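Local coordinates for ORC1-type DNA replication protein 2 (Aeropyrum pernix, PDB 1W5T) that binds ATP, which it probably hydrolyses, and binds DNA, taking part in the regulation of DNA replication in this archaeon, at residues A[92-97]-A[148-153]; A[142-147]-A[182-187]; A[56-61]-A[188-193]; A[163-168]-A[200-205]. One frame throughout, in Å; residues are numbered along the deposited sequence.

In the fold
Contact 3 opens first, at 56-61, where strand 51-56 of the AAA+ sheet ends. Contact 1 opens at 92-97, at the end of strand 87-93, one of the two outermost strands. Contact 2 opens at 142-147 before contact 1 closes at 148-153, so the two cross. Contact 4 opens at 163-168. Contact 2 then closes at 182-187, pairing two neighbouring strands, and contact 3 closes at 188-193, so contacts 1 and 2 lie within its span. Contact 4 closes last, at 200-205, and crosses both 2 and 3. Contact 1 sets the end of strand 87-93 on helix 148-151; contact 3 sets the loop after strand 51-56 on the start of helix 190-198. Contact 4 joins two helical regions beside the sheet.

Contact 1. Residues A[92-97]-A[148-153]; sequences VNAFNA and QSMLSS
Ala94 and Phe95, in the turn after an outermost strand, 87-93, meet Ser149 and Met150 of the short helix 148-151. Ala94 CB points at this helix and lies 3.5 Å from Met150 CG. Met150 SD is also near, 3.8 Å from Ala94 CB. The Met150 chain bends at its last torsion, and its side chain also packs on Ile103 and Leu161. Ser149 reaches toward the turn. Its CB is 3.7 Å from Phe95 CD1, approaching the ring obliquely. Ser149 OG sits between its own backbone N and carbonyl carbon (chi1 82°) and is bonded to Glu146 O. It also comes within 3.2 Å of Ala94 O. The ring of Phe95 ends near Gln148, with Phe95 CZ 4.3 Å from Gln148 NE2. That amide is held from both ends, NE2 by Glu146 OE2 and OE1 by Ser187 N. The turn has its own brace. Asn93 OD1 accepts from Phe95 N at 3.1 Å, an Asx turn. The contact packs the turn after an outer strand against the short helix that follows the Asp145-Glu146 pair, as expected of the loops at the C-terminal edge of a parallel P-loop NTPase sheet.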
# COMPACT_ATOMS: atom_id res chain seq x y z
N VAL A 92 -3.29 12.03 6.54
CA VAL A 92 -3.93 11.25 7.57
C VAL A 92 -3.86 9.78 7.24
O VAL A 92 -4.31 9.36 6.18
CB VAL A 92 -5.43 11.63 7.71
CG1 VAL A 92 -6.04 10.95 8.93
CG2 VAL A 92 -5.59 13.18 7.76
N ASN A 93 -3.30 9.03 8.18
CA ASN A 93 -3.35 7.59 8.15
C ASN A 93 -4.60 7.10 8.91
O ASN A 93 -4.67 7.23 10.14
CB ASN A 93 -2.11 6.99 8.79
CG ASN A 93 -2.02 5.50 8.57
OD1 ASN A 93 -3.06 4.81 8.54
ND2 ASN A 93 -0.80 4.99 8.35
N ALA A 94 -5.56 6.53 8.19
CA ALA A 94 -6.88 6.27 8.74
C ALA A 94 -6.96 5.05 9.67
O ALA A 94 -7.98 4.83 10.32
CB ALA A 94 -7.89 6.15 7.63
N PHE A 95 -5.89 4.26 9.72
CA PHE A 95 -5.68 3.29 10.80
C PHE A 95 -5.66 3.99 12.17
O PHE A 95 -6.14 3.45 13.19
CB PHE A 95 -4.31 2.61 10.65
CG PHE A 95 -4.33 1.31 9.92
CD1 PHE A 95 -5.53 0.67 9.61
CD2 PHE A 95 -3.13 0.72 9.53
CE1 PHE A 95 -5.53 -0.55 8.91
CE2 PHE A 95 -3.10 -0.52 8.83
CZ PHE A 95 -4.31 -1.15 8.53
N ASN A 96 -5.09 5.20 12.16
CA ASN A 96 -4.83 5.99 13.36
C ASN A 96 -6.02 6.87 13.81
O ASN A 96 -5.82 7.79 14.63
CB ASN A 96 -3.55 6.84 13.15
CG ASN A 96 -2.26 5.98 13.09
OD1 ASN A 96 -1.38 6.11 13.94
ND2 ASN A 96 -2.15 5.12 12.07
N ALA A 97 -7.23 6.53 13.32
CA ALA A 97 -8.45 7.35 13.47
C ALA A 97 -9.80 6.59 13.30
O ALA A 97 -10.29 6.47 12.19
CB ALA A 97 -8.41 8.51 12.47
N GLN A 148 -8.91 2.05 2.88
CA GLN A 148 -9.72 0.86 3.04
C GLN A 148 -10.21 0.69 4.48
O GLN A 148 -11.30 0.20 4.66
CB GLN A 148 -9.02 -0.41 2.54
CG GLN A 148 -7.99 -1.00 3.49
CD GLN A 148 -6.75 -0.14 3.64
OE1 GLN A 148 -6.49 0.80 2.84
NE2 GLN A 148 -5.96 -0.46 4.64
N SER A 149 -9.42 1.10 5.48
CA SER A 149 -9.89 1.05 6.87
C SER A 149 -11.03 2.04 7.19
O SER A 149 -11.79 1.89 8.14
CB SER A 149 -8.75 1.18 7.88
OG SER A 149 -8.38 2.53 8.08
N MET A 150 -11.15 3.07 6.36
CA MET A 150 -12.26 3.97 6.51
C MET A 150 -13.52 3.34 5.97
O MET A 150 -14.59 3.80 6.28
CB MET A 150 -11.99 5.28 5.80
CG MET A 150 -11.23 6.26 6.63
SD MET A 150 -10.80 7.71 5.66
CE MET A 150 -12.36 8.45 5.44
N LEU A 151 -13.40 2.28 5.15
CA LEU A 151 -14.57 1.59 4.56
C LEU A 151 -15.07 0.42 5.40
O LEU A 151 -16.26 0.10 5.37
CB LEU A 151 -14.28 1.13 3.12
CG LEU A 151 -13.88 2.23 2.13
CD1 LEU A 151 -13.23 1.63 0.88
CD2 LEU A 151 -15.06 3.17 1.80
N SER A 152 -14.17 -0.26 6.11
CA SER A 152 -14.55 -1.34 7.02
C SER A 152 -14.42 -0.80 8.45
O SER A 152 -13.43 -1.06 9.16
CB SER A 152 -13.71 -2.60 6.81
OG SER A 152 -12.33 -2.33 6.90
N SER A 153 -15.41 -0.02 8.84
CA SER A 153 -15.40 0.74 10.08
C SER A 153 -16.86 1.12 10.31
O SER A 153 -17.40 1.96 9.58
CB SER A 153 -14.54 1.99 9.91
OG SER A 153 -14.04 2.49 11.14

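Contact 2. Residues A[142-147]-A[182-187]; sequences VILDEF and FLLVAS
Phe147 has CG anti to its backbone N (chi1 -177°), and Leu184 has CG anti to its carbonyl carbon (chi1 -46°). Leu184 CD1, placed by chi2 (-177°), lies over one face of the Phe147 ring, 3.9 Å from its centroid, a CH-pi contact. The segments are neighbouring parallel strands of the AAA+ core, and VILDEF matches a Walker B motif. Leu183 N donates to Val142 O, and Leu183 O accepts from Leu144 N at 2.9 Å. Val185 N then binds Leu144 O. Beyond the strand, Phe147 N donates to Val185 O at 2.8 Å. On the Phe147 side of the sheet, Leu144 CD1 meets Leu184 CD2, and Phe182 CD2 lies 3.8 Å from Val142 CB. On the other face, Ile143 and Val185 lie side by side. Asp145 OD2 is gripped by the hydroxyls of Tyr91 and Thr66, and the Asp145 side chain comes within about 4 Å of the magnesium ion (nearest atoms). Asp145 OD1 takes Glu146 N on its anti side at 2.9 Å. An alanine at Asp145 would probably leave both hydroxyls and the backbone N of Glu146 without their carboxylate acceptors. Asp145 OD1 also rests 3.2 Å from Val185 CG1.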
# COMPACT_ATOMS: atom_id res chain seq x y z
N VAL A 142 -5.80 16.90 0.66
CA VAL A 142 -5.83 15.94 1.74
C VAL A 142 -5.46 14.52 1.26
O VAL A 142 -6.12 13.97 0.38
CB VAL A 142 -7.24 15.91 2.42
CG1 VAL A 142 -7.22 14.98 3.67
CG2 VAL A 142 -7.71 17.32 2.81
N ILE A 143 -4.40 13.94 1.81
CA ILE A 143 -4.15 12.50 1.59
C ILE A 143 -4.84 11.71 2.71
O ILE A 143 -4.55 11.93 3.88
CB ILE A 143 -2.63 12.14 1.63
CG1 ILE A 143 -1.81 13.01 0.65
CG2 ILE A 143 -2.42 10.61 1.39
CD1 ILE A 143 -0.30 12.90 0.81
N LEU A 144 -5.74 10.79 2.33
CA LEU A 144 -6.28 9.83 3.30
C LEU A 144 -5.71 8.47 2.97
O LEU A 144 -6.24 7.78 2.10
CB LEU A 144 -7.81 9.75 3.29
CG LEU A 144 -8.64 11.02 3.51
CD1 LEU A 144 -10.12 10.81 3.20
CD2 LEU A 144 -8.42 11.52 4.93
N ASP A 145 -4.66 8.11 3.70
CA ASP A 145 -3.96 6.83 3.64
C ASP A 145 -4.68 5.69 4.37
O ASP A 145 -5.44 5.92 5.31
CB ASP A 145 -2.56 6.97 4.24
CG ASP A 145 -1.52 6.13 3.52
OD1 ASP A 145 -1.86 5.18 2.77
OD2 ASP A 145 -0.31 6.37 3.65
N GLU A 146 -4.40 4.46 3.94
CA GLU A 146 -5.07 3.29 4.48
C GLU A 146 -6.56 3.52 4.43
O GLU A 146 -7.26 3.24 5.40
CB GLU A 146 -4.64 2.97 5.93
CG GLU A 146 -3.15 2.76 6.18
CD GLU A 146 -2.58 1.47 5.58
OE1 GLU A 146 -1.36 1.26 5.64
OE2 GLU A 146 -3.34 0.66 5.05
N PHE A 147 -7.03 4.02 3.27
CA PHE A 147 -8.41 4.43 3.09
C PHE A 147 -9.35 3.25 3.29
O PHE A 147 -10.44 3.41 3.85
CB PHE A 147 -8.63 5.06 1.69
CG PHE A 147 -10.02 5.57 1.48
CD1 PHE A 147 -10.50 6.68 2.19
CD2 PHE A 147 -10.87 4.93 0.59
CE1 PHE A 147 -11.79 7.14 1.99
CE2 PHE A 147 -12.17 5.38 0.38
CZ PHE A 147 -12.63 6.48 1.07
N PHE A 182 -8.71 15.60 -2.76
CA PHE A 182 -8.41 14.38 -2.04
C PHE A 182 -7.57 13.44 -2.83
O PHE A 182 -7.76 13.29 -4.01
CB PHE A 182 -9.69 13.66 -1.68
CG PHE A 182 -10.48 14.35 -0.63
CD1 PHE A 182 -11.55 15.13 -0.98
CD2 PHE A 182 -10.16 14.21 0.71
CE1 PHE A 182 -12.31 15.76 -0.02
CE2 PHE A 182 -10.91 14.88 1.69
CZ PHE A 182 -11.99 15.64 1.31
N LEU A 183 -6.64 12.79 -2.15
CA LEU A 183 -5.88 11.71 -2.72
C LEU A 183 -6.09 10.57 -1.74
O LEU A 183 -5.61 10.62 -0.61
CB LEU A 183 -4.42 12.10 -2.78
CG LEU A 183 -3.60 11.57 -3.94
CD1 LEU A 183 -2.14 11.51 -3.63
CD2 LEU A 183 -4.08 10.29 -4.62
N LEU A 184 -6.86 9.56 -2.15
CA LEU A 184 -7.11 8.41 -1.26
C LEU A 184 -6.02 7.40 -1.54
O LEU A 184 -5.61 7.23 -2.69
CB LEU A 184 -8.47 7.81 -1.55
CG LEU A 184 -9.64 8.82 -1.69
CD1 LEU A 184 -11.03 8.15 -1.92
CD2 LEU A 184 -9.71 9.73 -0.47
N VAL A 185 -5.50 6.75 -0.51
CA VAL A 185 -4.52 5.68 -0.74
C VAL A 185 -5.01 4.44 -0.03
O VAL A 185 -5.21 4.53 1.15
CB VAL A 185 -3.15 6.07 -0.18
CG1 VAL A 185 -2.12 4.96 -0.41
CG2 VAL A 185 -2.68 7.39 -0.77
N ALA A 186 -5.22 3.33 -0.77
CA ALA A 186 -5.78 2.09 -0.25
C ALA A 186 -4.83 0.94 -0.50
O ALA A 186 -4.01 1.01 -1.37
CB ALA A 186 -7.12 1.76 -0.87
N SER A 187 -4.95 -0.15 0.25
CA SER A 187 -3.94 -1.21 0.10
C SER A 187 -4.04 -1.97 -1.22
O SER A 187 -3.03 -2.43 -1.75
CB SER A 187 -3.96 -2.16 1.28
OG SER A 187 -5.25 -2.69 1.38

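Contact 3. Residues A[56-61]-A[188-193]; sequences GSIGRV and DVRALS. With ANP (phosphoaminophosphonic acid-adenylate ester), chain D.
Ile58 lies over one face of the Arg190 guanidinium, while Asp188 sits at its edge, in its plane. Ile58 CG1 is anti to the backbone N (chi1 -173°) and stands above the group. Ile58 CD1 touches Arg190 NE at 3.3 Å, the two side chains crossing at about a right angle. Arg190 grips Asp188 side-on in a salt bridge. Its NE binds Asp188 OD2 at 2.9 Å, and its NH2 binds Asp188 OD1 at the same distance. Asp188 OD2 also accepts Arg190 N on its anti lone pair, capping the start of the helix. Two donors on that oxygen hold the carboxylate in place. A water joins the backbones, donating to Gly56 O at 2.8 Å and accepting from Val189 N. Asp188 CA also approaches Gly56 O in a CA-H...O contact. Ser57 to Arg60 form a type II turn at the start of the P-loop, and Val61 CA lies 3.1 Å from ANP O3G. Arg190 NH1 forms a second salt bridge, to Glu302, in helix 300-304. Leu192 packs on Met53 and Tyr55, so helix 190-198 sits against strand 51-56; Val189, just before it, also touches Tyr55. Ala191 of the helix touches helix 148-151.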
# COMPACT_ATOMS: atom_id res chain seq x y z
N GLY A 56 -2.34 -0.47 -4.39
CA GLY A 56 -1.29 -1.39 -4.77
C GLY A 56 -1.75 -2.80 -5.09
O GLY A 56 -2.92 -3.13 -4.96
N SER A 57 -0.82 -3.63 -5.54
CA SER A 57 -1.16 -5.03 -5.78
C SER A 57 -1.58 -5.67 -4.48
O SER A 57 -1.17 -5.26 -3.37
CB SER A 57 -0.03 -5.77 -6.43
OG SER A 57 0.25 -5.15 -7.66
N ILE A 58 -2.47 -6.64 -4.61
CA ILE A 58 -3.05 -7.28 -3.44
C ILE A 58 -2.02 -8.13 -2.66
O ILE A 58 -1.33 -8.99 -3.21
CB ILE A 58 -4.29 -8.10 -3.88
CG1 ILE A 58 -5.02 -8.66 -2.67
CG2 ILE A 58 -3.90 -9.22 -4.82
CD1 ILE A 58 -6.50 -8.50 -2.77
N GLY A 59 -1.92 -7.88 -1.37
CA GLY A 59 -0.91 -8.51 -0.53
C GLY A 59 0.51 -7.97 -0.63
O GLY A 59 1.32 -8.42 0.13
N ARG A 60 0.82 -7.06 -1.55
CA ARG A 60 2.18 -6.49 -1.67
C ARG A 60 2.34 -5.28 -0.77
O ARG A 60 1.41 -4.46 -0.66
CB ARG A 60 2.53 -6.10 -3.12
CG ARG A 60 2.48 -7.25 -4.13
CD ARG A 60 3.41 -8.47 -3.80
NE ARG A 60 3.43 -9.40 -4.92
CZ ARG A 60 4.51 -9.81 -5.57
NH1 ARG A 60 4.37 -10.66 -6.60
NH2 ARG A 60 5.72 -9.40 -5.18
N VAL A 61 3.50 -5.17 -0.11
CA VAL A 61 3.82 -4.03 0.75
C VAL A 61 5.16 -3.37 0.35
O VAL A 61 6.05 -4.02 -0.21
CB VAL A 61 3.82 -4.40 2.28
CG1 VAL A 61 2.49 -5.01 2.72
CG2 VAL A 61 4.94 -5.37 2.63
N ASP A 188 -5.25 -2.06 -1.76
CA ASP A 188 -5.48 -2.83 -2.96
C ASP A 188 -6.90 -2.57 -3.53
O ASP A 188 -7.70 -1.85 -2.93
CB ASP A 188 -5.25 -4.32 -2.65
CG ASP A 188 -6.14 -4.82 -1.53
OD1 ASP A 188 -5.65 -5.02 -0.39
OD2 ASP A 188 -7.36 -4.99 -1.70
N VAL A 189 -7.16 -3.15 -4.70
CA VAL A 189 -8.41 -3.04 -5.46
C VAL A 189 -9.74 -3.33 -4.67
O VAL A 189 -10.78 -2.76 -5.00
CB VAL A 189 -8.31 -3.93 -6.73
CG1 VAL A 189 -8.53 -5.41 -6.41
CG2 VAL A 189 -9.27 -3.47 -7.79
N ARG A 190 -9.69 -4.17 -3.62
CA ARG A 190 -10.90 -4.54 -2.85
C ARG A 190 -11.59 -3.31 -2.28
O ARG A 190 -12.82 -3.28 -2.18
CB ARG A 190 -10.63 -5.56 -1.71
CG ARG A 190 -10.12 -6.94 -2.16
CD ARG A 190 -9.64 -7.84 -1.00
NE ARG A 190 -8.43 -7.31 -0.37
CZ ARG A 190 -7.92 -7.76 0.76
NH1 ARG A 190 -8.48 -8.78 1.41
NH2 ARG A 190 -6.81 -7.19 1.22
N ALA A 191 -10.81 -2.29 -1.93
CA ALA A 191 -11.36 -1.00 -1.53
C ALA A 191 -12.30 -0.44 -2.60
O ALA A 191 -13.38 0.04 -2.27
CB ALA A 191 -10.29 -0.02 -1.21
N LEU A 192 -11.88 -0.52 -3.86
CA LEU A 192 -12.70 -0.06 -4.97
C LEU A 192 -13.93 -0.99 -5.13
O LEU A 192 -15.04 -0.49 -5.26
CB LEU A 192 -11.87 -0.00 -6.26
CG LEU A 192 -10.87 1.15 -6.37
CD1 LEU A 192 -10.10 1.05 -7.61
CD2 LEU A 192 -11.64 2.47 -6.31
N SER A 193 -13.69 -2.32 -5.13
CA SER A 193 -14.77 -3.30 -5.27
C SER A 193 -15.85 -3.04 -4.24
O SER A 193 -17.03 -3.07 -4.53
CB SER A 193 -14.26 -4.74 -5.11
OG SER A 193 -13.26 -5.02 -6.09
PG ANP D . 2.87 -0.62 2.81
O1G ANP D . 3.52 -1.20 4.14
O2G ANP D . 1.86 0.54 3.21
O3G ANP D . 2.14 -1.73 1.93
PB ANP D . 3.86 1.30 0.75
O1B ANP D . 2.96 2.51 1.21
O2B ANP D . 3.21 0.64 -0.51
N3B ANP D . 4.16 0.15 1.97
PA ANP D . 6.10 3.10 0.82
O1A ANP D . 5.65 4.41 0.02
O2A ANP D . 5.91 3.36 2.37
O3A ANP D . 5.35 1.78 0.29
O5' ANP D . 7.62 2.72 0.42
C5' ANP D . 8.52 1.77 1.00
C4' ANP D . 9.90 2.42 0.98
O4' ANP D . 10.39 2.52 -0.36
C3' ANP D . 9.88 3.86 1.48
O3' ANP D . 11.10 4.12 2.11
C2' ANP D . 9.81 4.72 0.22
O2' ANP D . 10.29 6.06 0.33
C1' ANP D . 10.64 3.88 -0.75
N9 ANP D . 10.12 4.00 -2.10
C8 ANP D . 9.02 3.34 -2.61
N7 ANP D . 8.79 3.65 -3.90
C5 ANP D . 9.75 4.50 -4.29
C6 ANP D . 10.20 5.28 -5.49
N6 ANP D . 9.55 5.22 -6.69
N1 ANP D . 11.29 6.09 -5.39
C2 ANP D . 11.99 6.22 -4.28
N3 ANP D . 11.69 5.58 -3.12
C4 ANP D . 10.57 4.71 -3.10
O HOH W 1 -5.13 -4.44 -6.03

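Contact 4. Residues A[163-168]-A[200-205]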
# COMPACT_ATOMS: atom_id res chain seq x y z
N THR A 163 -20.44 13.12 2.34
CA THR A 163 -20.34 14.57 2.49
C THR A 163 -18.88 15.03 2.40
O THR A 163 -18.58 16.01 1.72
CB THR A 163 -21.05 15.11 3.79
OG1 THR A 163 -20.40 14.60 4.96
CG2 THR A 163 -22.45 14.52 3.93
N LEU A 164 -17.99 14.29 3.07
CA LEU A 164 -16.54 14.53 2.99
C LEU A 164 -16.03 14.57 1.56
O LEU A 164 -15.36 15.51 1.17
CB LEU A 164 -15.75 13.47 3.79
CG LEU A 164 -14.23 13.60 3.68
CD1 LEU A 164 -13.71 14.85 4.40
CD2 LEU A 164 -13.49 12.35 4.15
N LEU A 165 -16.36 13.55 0.78
CA LEU A 165 -15.80 13.39 -0.55
C LEU A 165 -16.62 14.16 -1.57
O LEU A 165 -16.20 14.34 -2.71
CB LEU A 165 -15.68 11.91 -0.92
CG LEU A 165 -14.41 11.10 -0.61
CD1 LEU A 165 -13.29 11.82 0.14
CD2 LEU A 165 -14.81 9.90 0.14
N ARG A 166 -17.77 14.65 -1.14
CA ARG A 166 -18.57 15.56 -1.97
C ARG A 166 -18.81 16.89 -1.26
O ARG A 166 -19.87 17.51 -1.40
CB ARG A 166 -19.89 14.89 -2.37
CG ARG A 166 -19.71 13.85 -3.49
CD ARG A 166 -20.83 12.83 -3.62
NE ARG A 166 -21.40 12.86 -4.97
CZ ARG A 166 -22.61 13.31 -5.25
NH1 ARG A 166 -23.40 13.77 -4.27
NH2 ARG A 166 -23.04 13.31 -6.50
N VAL A 167 -17.79 17.34 -0.52
CA VAL A 167 -17.85 18.53 0.31
C VAL A 167 -18.35 19.84 -0.38
O VAL A 167 -19.15 20.58 0.19
CB VAL A 167 -16.49 18.76 1.02
CG1 VAL A 167 -15.37 18.94 -0.02
CG2 VAL A 167 -16.57 19.95 1.99
N HIS A 168 -17.89 20.10 -1.58
CA HIS A 168 -18.30 21.31 -2.30
C HIS A 168 -19.74 21.35 -2.85
O HIS A 168 -20.18 22.40 -3.34
CB HIS A 168 -17.29 21.59 -3.39
CG HIS A 168 -15.88 21.50 -2.91
ND1 HIS A 168 -15.40 22.28 -1.88
CD2 HIS A 168 -14.86 20.68 -3.27
CE1 HIS A 168 -14.14 21.97 -1.66
NE2 HIS A 168 -13.78 21.02 -2.50
N PRO A 200 -21.73 3.39 -4.50
CA PRO A 200 -21.32 3.78 -5.86
C PRO A 200 -21.45 5.28 -6.16
O PRO A 200 -20.86 5.72 -7.14
CB PRO A 200 -22.30 2.99 -6.74
CG PRO A 200 -23.47 2.80 -5.88
CD PRO A 200 -22.88 2.47 -4.52
N GLN A 201 -22.19 6.03 -5.34
CA GLN A 201 -22.28 7.49 -5.48
C GLN A 201 -21.06 8.22 -4.93
O GLN A 201 -20.79 9.36 -5.31
CB GLN A 201 -23.55 8.03 -4.83
CG GLN A 201 -24.87 7.33 -5.24
CD GLN A 201 -26.11 8.24 -5.12
OE1 GLN A 201 -26.87 8.39 -6.09
NE2 GLN A 201 -26.30 8.87 -3.94
N VAL A 202 -20.30 7.57 -4.05
CA VAL A 202 -19.00 8.11 -3.67
C VAL A 202 -17.89 7.62 -4.61
O VAL A 202 -17.13 8.42 -5.10
CB VAL A 202 -18.68 8.05 -2.13
CG1 VAL A 202 -19.80 7.43 -1.34
CG2 VAL A 202 -17.31 7.41 -1.81
N GLU A 203 -17.88 6.31 -4.91
CA GLU A 203 -16.94 5.70 -5.85
C GLU A 203 -16.88 6.45 -7.18
O GLU A 203 -15.81 6.62 -7.73
CB GLU A 203 -17.32 4.24 -6.10
CG GLU A 203 -16.26 3.37 -6.78
CD GLU A 203 -16.21 3.49 -8.30
OE1 GLU A 203 -17.21 3.87 -8.94
OE2 GLU A 203 -15.15 3.18 -8.87
N SER A 204 -18.04 6.86 -7.69
CA SER A 204 -18.15 7.58 -8.95
C SER A 204 -17.46 8.95 -8.91
O SER A 204 -17.19 9.50 -9.97
CB SER A 204 -19.62 7.76 -9.37
OG SER A 204 -20.35 8.49 -8.40
N GLN A 205 -17.18 9.49 -7.71
CA GLN A 205 -16.43 10.75 -7.58
C GLN A 205 -14.94 10.62 -7.91
O GLN A 205 -14.24 11.62 -8.07
CB GLN A 205 -16.59 11.36 -6.19
CG GLN A 205 -17.08 12.82 -6.24
CD GLN A 205 -18.52 12.95 -6.74
OE1 GLN A 205 -18.87 13.91 -7.41
NE2 GLN A 205 -19.35 11.96 -6.42
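Leu165 and Val202 make the apolar part of the contact. Leu165 CD2 lies 4.0 Å from Val202 CG2, the two side chains crossing obliquely. Val202 also packs on Tyr162 and Met195.

Gln205 CG lies against Arg166 CG, at 3.9 Å, and against the Leu165 carbonyl oxygen. Arg166 CG is anti to its own carbonyl carbon (chi1 -76°), which sets it beside the Gln205 chain. The two side chains cross at about a right angle, and the guanidinium and amide planes stand 76° apart.

The polar ends are less clear. Gln205 NE2 is modelled 2.7 Å from Arg166 NE, at the guanidinium edge. Both are donors, so this is not a hydrogen bond, and the modelled orientation of the amide is doubtful. Arg166 NE also passes 3.6 Å from Gln201 O. Outside the segments, Arg166 NH1 has a long, weak ion pair with Glu169. An alanine in place of Arg166 would probably open a gap beside the Gln205 amide and leave Glu169 without this weak mate.

Ser204 OG donates to Pro200 O at 3.1 Å, in the carbonyl plane and on a lone pair, and Ser204 N binds the same oxygen. Arg166 is where helix 158-165 ends, and it is also the N-cap residue of helix 167-170.

At this junction, away from the annotated sites, the apolar touch of Leu165 on Val202 is secure. The polar meeting of Arg166 and Gln205 cannot be settled as modelled, since two donors so close suggest that the amide may be turned over.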